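Local coordinates for F-actin-capping protein subunit alpha (Dictyostelium discoideum, PDB 4AKR) that caps the fast-growing barbed ends of actin filaments independently of calcium, blocking subunit exchange there without severing the filaments, at residues A[48-53]-A[68-73]; A[74-79]-A[90-95]. One frame throughout, in Å; residues are numbered along the deposited sequence.

Contact 1 of 2, residues A[48-53]-A[68-73]; sequences FREYNT and ITKEGE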
# COMPACT_ATOMS: atom_id res chain seq x y z
N PHE A 48 2.60 10.10 17.89
CA PHE A 48 1.76 8.96 18.21
C PHE A 48 0.29 9.39 18.33
O PHE A 48 -0.62 8.70 17.85
CB PHE A 48 2.22 8.30 19.51
CG PHE A 48 3.49 7.50 19.37
CD1 PHE A 48 4.62 8.05 18.80
CD2 PHE A 48 3.54 6.19 19.85
CE1 PHE A 48 5.81 7.31 18.70
CE2 PHE A 48 4.72 5.45 19.76
CZ PHE A 48 5.86 6.01 19.19
N ARG A 49 0.07 10.54 18.96
CA ARG A 49 -1.28 11.08 19.12
C ARG A 49 -2.00 11.25 17.77
O ARG A 49 -3.19 10.94 17.63
CB ARG A 49 -1.20 12.42 19.85
CG ARG A 49 -2.45 13.27 19.79
CD ARG A 49 -2.34 14.44 20.74
NE ARG A 49 -3.39 15.43 20.51
CZ ARG A 49 -3.29 16.41 19.62
NH1 ARG A 49 -2.19 16.54 18.89
NH2 ARG A 49 -4.29 17.27 19.46
N GLU A 50 -1.26 11.73 16.77
CA GLU A 50 -1.80 11.94 15.42
C GLU A 50 -2.25 10.62 14.81
O GLU A 50 -3.32 10.53 14.21
CB GLU A 50 -0.75 12.62 14.55
CG GLU A 50 -1.08 12.71 13.06
CD GLU A 50 -2.42 13.39 12.77
OE1 GLU A 50 -2.79 14.30 13.53
OE2 GLU A 50 -3.08 13.02 11.78
N TYR A 51 -1.43 9.59 14.96
CA TYR A 51 -1.74 8.26 14.45
C TYR A 51 -2.95 7.67 15.19
O TYR A 51 -3.96 7.32 14.58
CB TYR A 51 -0.55 7.32 14.64
CG TYR A 51 -0.79 5.91 14.15
CD1 TYR A 51 -0.62 5.57 12.81
CD2 TYR A 51 -1.23 4.92 15.04
CE1 TYR A 51 -0.89 4.28 12.36
CE2 TYR A 51 -1.49 3.63 14.60
CZ TYR A 51 -1.32 3.32 13.26
OH TYR A 51 -1.55 2.03 12.83
N ASN A 52 -2.83 7.56 16.52
CA ASN A 52 -3.90 6.99 17.33
C ASN A 52 -5.26 7.59 17.03
O ASN A 52 -6.23 6.87 16.78
CB ASN A 52 -3.61 7.16 18.82
CG ASN A 52 -2.46 6.31 19.29
OD1 ASN A 52 -2.24 5.20 18.80
ND2 ASN A 52 -1.72 6.81 20.27
N THR A 53 -5.34 8.92 17.04
CA THR A 53 -6.60 9.60 16.81
C THR A 53 -7.11 9.53 15.37
O THR A 53 -8.31 9.43 15.15
CB THR A 53 -6.53 11.07 17.26
OG1 THR A 53 -5.37 11.69 16.69
CG2 THR A 53 -6.45 11.17 18.77
N ILE A 68 -10.80 6.40 20.53
CA ILE A 68 -9.91 7.52 20.76
C ILE A 68 -9.94 8.31 19.44
O ILE A 68 -9.37 7.85 18.44
CB ILE A 68 -8.46 7.07 21.04
CG1 ILE A 68 -8.40 6.24 22.33
CG2 ILE A 68 -7.55 8.29 21.13
CD1 ILE A 68 -8.90 6.96 23.56
N THR A 69 -10.59 9.46 19.44
CA THR A 69 -10.71 10.28 18.24
C THR A 69 -10.44 11.75 18.53
O THR A 69 -10.37 12.15 19.69
CB THR A 69 -12.13 10.21 17.66
OG1 THR A 69 -13.01 11.01 18.46
CG2 THR A 69 -12.63 8.76 17.64
N LYS A 70 -10.30 12.55 17.48
CA LYS A 70 -10.04 13.97 17.65
C LYS A 70 -11.34 14.65 18.04
O LYS A 70 -11.33 15.67 18.73
CB LYS A 70 -9.51 14.61 16.37
CG LYS A 70 -8.17 14.07 15.89
CD LYS A 70 -7.74 14.76 14.60
CE LYS A 70 -6.52 14.08 13.96
NZ LYS A 70 -6.12 14.76 12.69
N GLU A 71 -12.46 14.09 17.60
CA GLU A 71 -13.76 14.69 17.91
C GLU A 71 -14.14 14.50 19.38
O GLU A 71 -14.98 15.23 19.89
CB GLU A 71 -14.86 14.11 17.03
CG GLU A 71 -16.21 14.79 17.27
CD GLU A 71 -16.16 16.28 16.98
OE1 GLU A 71 -15.32 16.72 16.17
OE2 GLU A 71 -16.99 17.02 17.56
N GLY A 72 -13.52 13.54 20.05
CA GLY A 72 -13.82 13.31 21.45
C GLY A 72 -12.70 13.82 22.34
O GLY A 72 -12.74 13.68 23.56
N GLU A 73 -11.68 14.39 21.71
CA GLU A 73 -10.52 14.91 22.42
C GLU A 73 -10.86 16.17 23.24
O GLU A 73 -11.29 17.17 22.69
CB GLU A 73 -9.40 15.22 21.42
CG GLU A 73 -8.07 15.63 22.04
CD GLU A 73 -6.93 15.61 21.03
OE1 GLU A 73 -6.61 14.52 20.52
OE2 GLU A 73 -6.35 16.67 20.75
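Helix 44-55, the last of the three short helices at the N-terminal end of the capping protein alpha subunit, meets here the loop that leads from the 58-67 hairpin into the small four-stranded antiparallel sheet. Arg49, Glu50, Asn52 and Thr53 meet the loop 68-73, which passes nearest at Thr53, whose CA lies 4.4 Å from CA of Thr69. Two salt bridges of unequal strength span the gap. In the stronger, Arg49 stretches out from the helix, CG anti to its backbone N (chi1 165°) and the chain extended to NE, so that the guanidinium reaches the similarly extended Glu73, crossing it at about a right angle. Arg49 NH2 gives a nearly straight bond of 2.5 Å (166°) to Glu73 OE2, entering on the syn lone pair and lying in the guanidinium plane. Guanidinium and carboxylate planes are 47° apart, consistent with NE making only weak bonds to both oxygens of Glu73. The extended arginine and glutamate chains cover the gap between helix 44-55 and the start of strand 73-75. The weaker pair sets Lys70 NZ 3.5 Å from Glu50 OE1; Lys70 runs straight beyond CG, whereas Glu50 bends at its second torsion to meet it. Beside the two bridges Thr53 packs on the loop, small enough to let it close in. Thr53 CB touches Lys70 CG at 3.7 Å, and Thr53 CG2 meets Ile68 CG2 at 3.9 Å, a small apolar patch extended by Tyr79 and Tyr90. A threonine can pack here because its hydroxyl is turned back onto its own helix: lying between its own N and C, Thr53 OG1 donates a very short 2.5 Å bond to a lone pair of Arg49 O, which also accepts from Thr53 N.

Contact 2 of 2, residues A[74-79]-A[90-95]; sequences ISNNEY and YDHIKQ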
# COMPACT_ATOMS: atom_id res chain seq x y z
N ILE A 74 -10.67 16.09 24.55
CA ILE A 74 -10.95 17.22 25.44
C ILE A 74 -9.63 17.91 25.75
O ILE A 74 -9.54 19.14 25.80
CB ILE A 74 -11.58 16.75 26.77
CG1 ILE A 74 -12.86 15.96 26.50
CG2 ILE A 74 -11.88 17.95 27.65
CD1 ILE A 74 -13.45 15.30 27.74
N SER A 75 -8.62 17.08 25.95
CA SER A 75 -7.26 17.52 26.24
C SER A 75 -6.35 16.64 25.39
O SER A 75 -6.83 15.71 24.72
CB SER A 75 -6.96 17.31 27.72
OG SER A 75 -5.57 17.24 27.97
N ASN A 76 -5.05 16.91 25.43
CA ASN A 76 -4.09 16.13 24.65
C ASN A 76 -4.11 14.65 25.04
O ASN A 76 -3.68 13.78 24.26
CB ASN A 76 -2.69 16.71 24.84
CG ASN A 76 -1.75 16.35 23.71
OD1 ASN A 76 -1.34 15.20 23.56
ND2 ASN A 76 -1.40 17.35 22.90
N ASN A 77 -4.60 14.35 26.23
CA ASN A 77 -4.66 12.97 26.70
C ASN A 77 -6.00 12.60 27.31
O ASN A 77 -6.10 11.62 28.06
CB ASN A 77 -3.55 12.72 27.71
CG ASN A 77 -2.19 13.07 27.17
OD1 ASN A 77 -1.89 14.24 26.93
ND2 ASN A 77 -1.36 12.05 26.94
N GLU A 78 -7.03 13.37 27.01
CA GLU A 78 -8.34 13.08 27.56
C GLU A 78 -9.38 12.98 26.47
O GLU A 78 -9.51 13.86 25.62
CB GLU A 78 -8.74 14.15 28.58
CG GLU A 78 -7.85 14.17 29.82
CD GLU A 78 -8.23 15.29 30.76
OE1 GLU A 78 -8.32 16.45 30.30
OE2 GLU A 78 -8.43 15.02 31.96
N TYR A 79 -10.13 11.88 26.51
CA TYR A 79 -11.15 11.62 25.51
C TYR A 79 -12.50 11.33 26.14
O TYR A 79 -12.60 10.56 27.10
CB TYR A 79 -10.67 10.46 24.62
CG TYR A 79 -9.41 10.85 23.87
CD1 TYR A 79 -8.15 10.74 24.48
CD2 TYR A 79 -9.49 11.46 22.62
CE1 TYR A 79 -7.00 11.26 23.86
CE2 TYR A 79 -8.35 11.98 21.99
CZ TYR A 79 -7.12 11.88 22.62
OH TYR A 79 -6.02 12.46 22.02
N TYR A 90 -5.69 8.83 28.37
CA TYR A 90 -4.95 7.89 27.52
C TYR A 90 -3.47 8.23 27.32
O TYR A 90 -3.11 9.39 27.12
CB TYR A 90 -5.65 7.85 26.16
CG TYR A 90 -5.14 6.83 25.17
CD1 TYR A 90 -5.40 5.47 25.35
CD2 TYR A 90 -4.48 7.23 24.01
CE1 TYR A 90 -5.04 4.54 24.39
CE2 TYR A 90 -4.12 6.30 23.04
CZ TYR A 90 -4.40 4.96 23.24
OH TYR A 90 -4.08 4.04 22.27
N ASP A 91 -2.61 7.22 27.36
CA ASP A 91 -1.19 7.44 27.13
C ASP A 91 -0.90 7.09 25.69
O ASP A 91 -0.83 5.92 25.34
CB ASP A 91 -0.33 6.55 28.02
CG ASP A 91 1.15 6.88 27.92
OD1 ASP A 91 1.67 6.94 26.78
OD2 ASP A 91 1.79 7.10 28.97
N HIS A 92 -0.73 8.11 24.85
CA HIS A 92 -0.48 7.90 23.42
C HIS A 92 0.79 7.14 23.05
O HIS A 92 0.84 6.49 22.01
CB HIS A 92 -0.48 9.24 22.68
CG HIS A 92 -1.85 9.80 22.45
ND1 HIS A 92 -2.34 10.86 23.17
CD2 HIS A 92 -2.83 9.43 21.60
CE1 HIS A 92 -3.57 11.13 22.76
NE2 HIS A 92 -3.89 10.27 21.81
N ILE A 93 1.81 7.23 23.88
CA ILE A 93 3.05 6.54 23.57
C ILE A 93 2.99 5.06 23.90
O ILE A 93 3.51 4.23 23.15
CB ILE A 93 4.24 7.20 24.29
CG1 ILE A 93 4.42 8.62 23.73
CG2 ILE A 93 5.49 6.37 24.08
CD1 ILE A 93 5.53 9.40 24.37
N LYS A 94 2.37 4.72 25.02
CA LYS A 94 2.27 3.33 25.44
C LYS A 94 1.01 2.73 24.85
O LYS A 94 0.82 1.52 24.87
CB LYS A 94 2.17 3.24 26.96
CG LYS A 94 3.01 4.25 27.72
CD LYS A 94 2.65 4.23 29.19
CE LYS A 94 3.47 3.22 29.95
NZ LYS A 94 4.87 3.72 30.09
N GLN A 95 0.15 3.60 24.32
CA GLN A 95 -1.12 3.19 23.72
C GLN A 95 -2.02 2.48 24.72
O GLN A 95 -2.61 1.44 24.42
CB GLN A 95 -0.85 2.30 22.50
CG GLN A 95 -0.35 3.10 21.30
CD GLN A 95 0.39 2.26 20.27
OE1 GLN A 95 1.57 1.93 20.44
NE2 GLN A 95 -0.31 1.91 19.19
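Backbone and amide bonds join the type I turn Ser75-Glu78 to the end of strand 86-91. Ile74 and Ser75 both face Glu78, a classic beta bulge. Asn77 grips Tyr90 twice: Tyr90 N donates to Asn77 O at 2.8 Å, from above the carbonyl plane, and Asn77 ND2 to Tyr90 O at 3.2 Å, nearly along the C=O axis, the side-chain amide standing in for a backbone N-H. At the strand end Asp91 OD1 accepts from Lys94 N, an Asx motif where the chain leaves.

The rings of Tyr79 and His92 meet tip to tip, with planes at 79°, while Tyr79 CD1 rests 4.2 Å from Tyr90 CB. Tyr90 CD2 lies 3.6 Å above one face of the His92 ring, offset toward its rim, so the flat imidazole offers a face to one tyrosine and an edge to the other. An alanine at Tyr79 would remove the ring and the hydroxyl bonded to Glu73, and would probably loosen the packing of His92 and Tyr90.

The contact extends the hairpin of strands 78-81 and 86-91; helix 44-55 packs against Tyr79, Tyr90 and His92 through Thr53, Asn52 and Arg49, and Tyr90 also touches Val97 of strand 96-102.

In the fold
The chain passes straight from contact 1 into contact 2, from Glu73 to Ile74, and their centres are about 8 Å apart. Polar bonds tie them together. Tyr79 OH makes a probable hydrogen bond of 2.6 Å to Glu73 OE1, giving the carboxylate that holds Arg49 a second partner, and Asn52 ND2 probably bonds to His92 O at 3.1 Å, linking the helix to the chain just beyond strand 86-91. The Tyr79 ring also packs against the 68-73 loop. Together they join helix 44-55 to one end of the small antiparallel sheet; no other chain of the assembly touches any of the four segments.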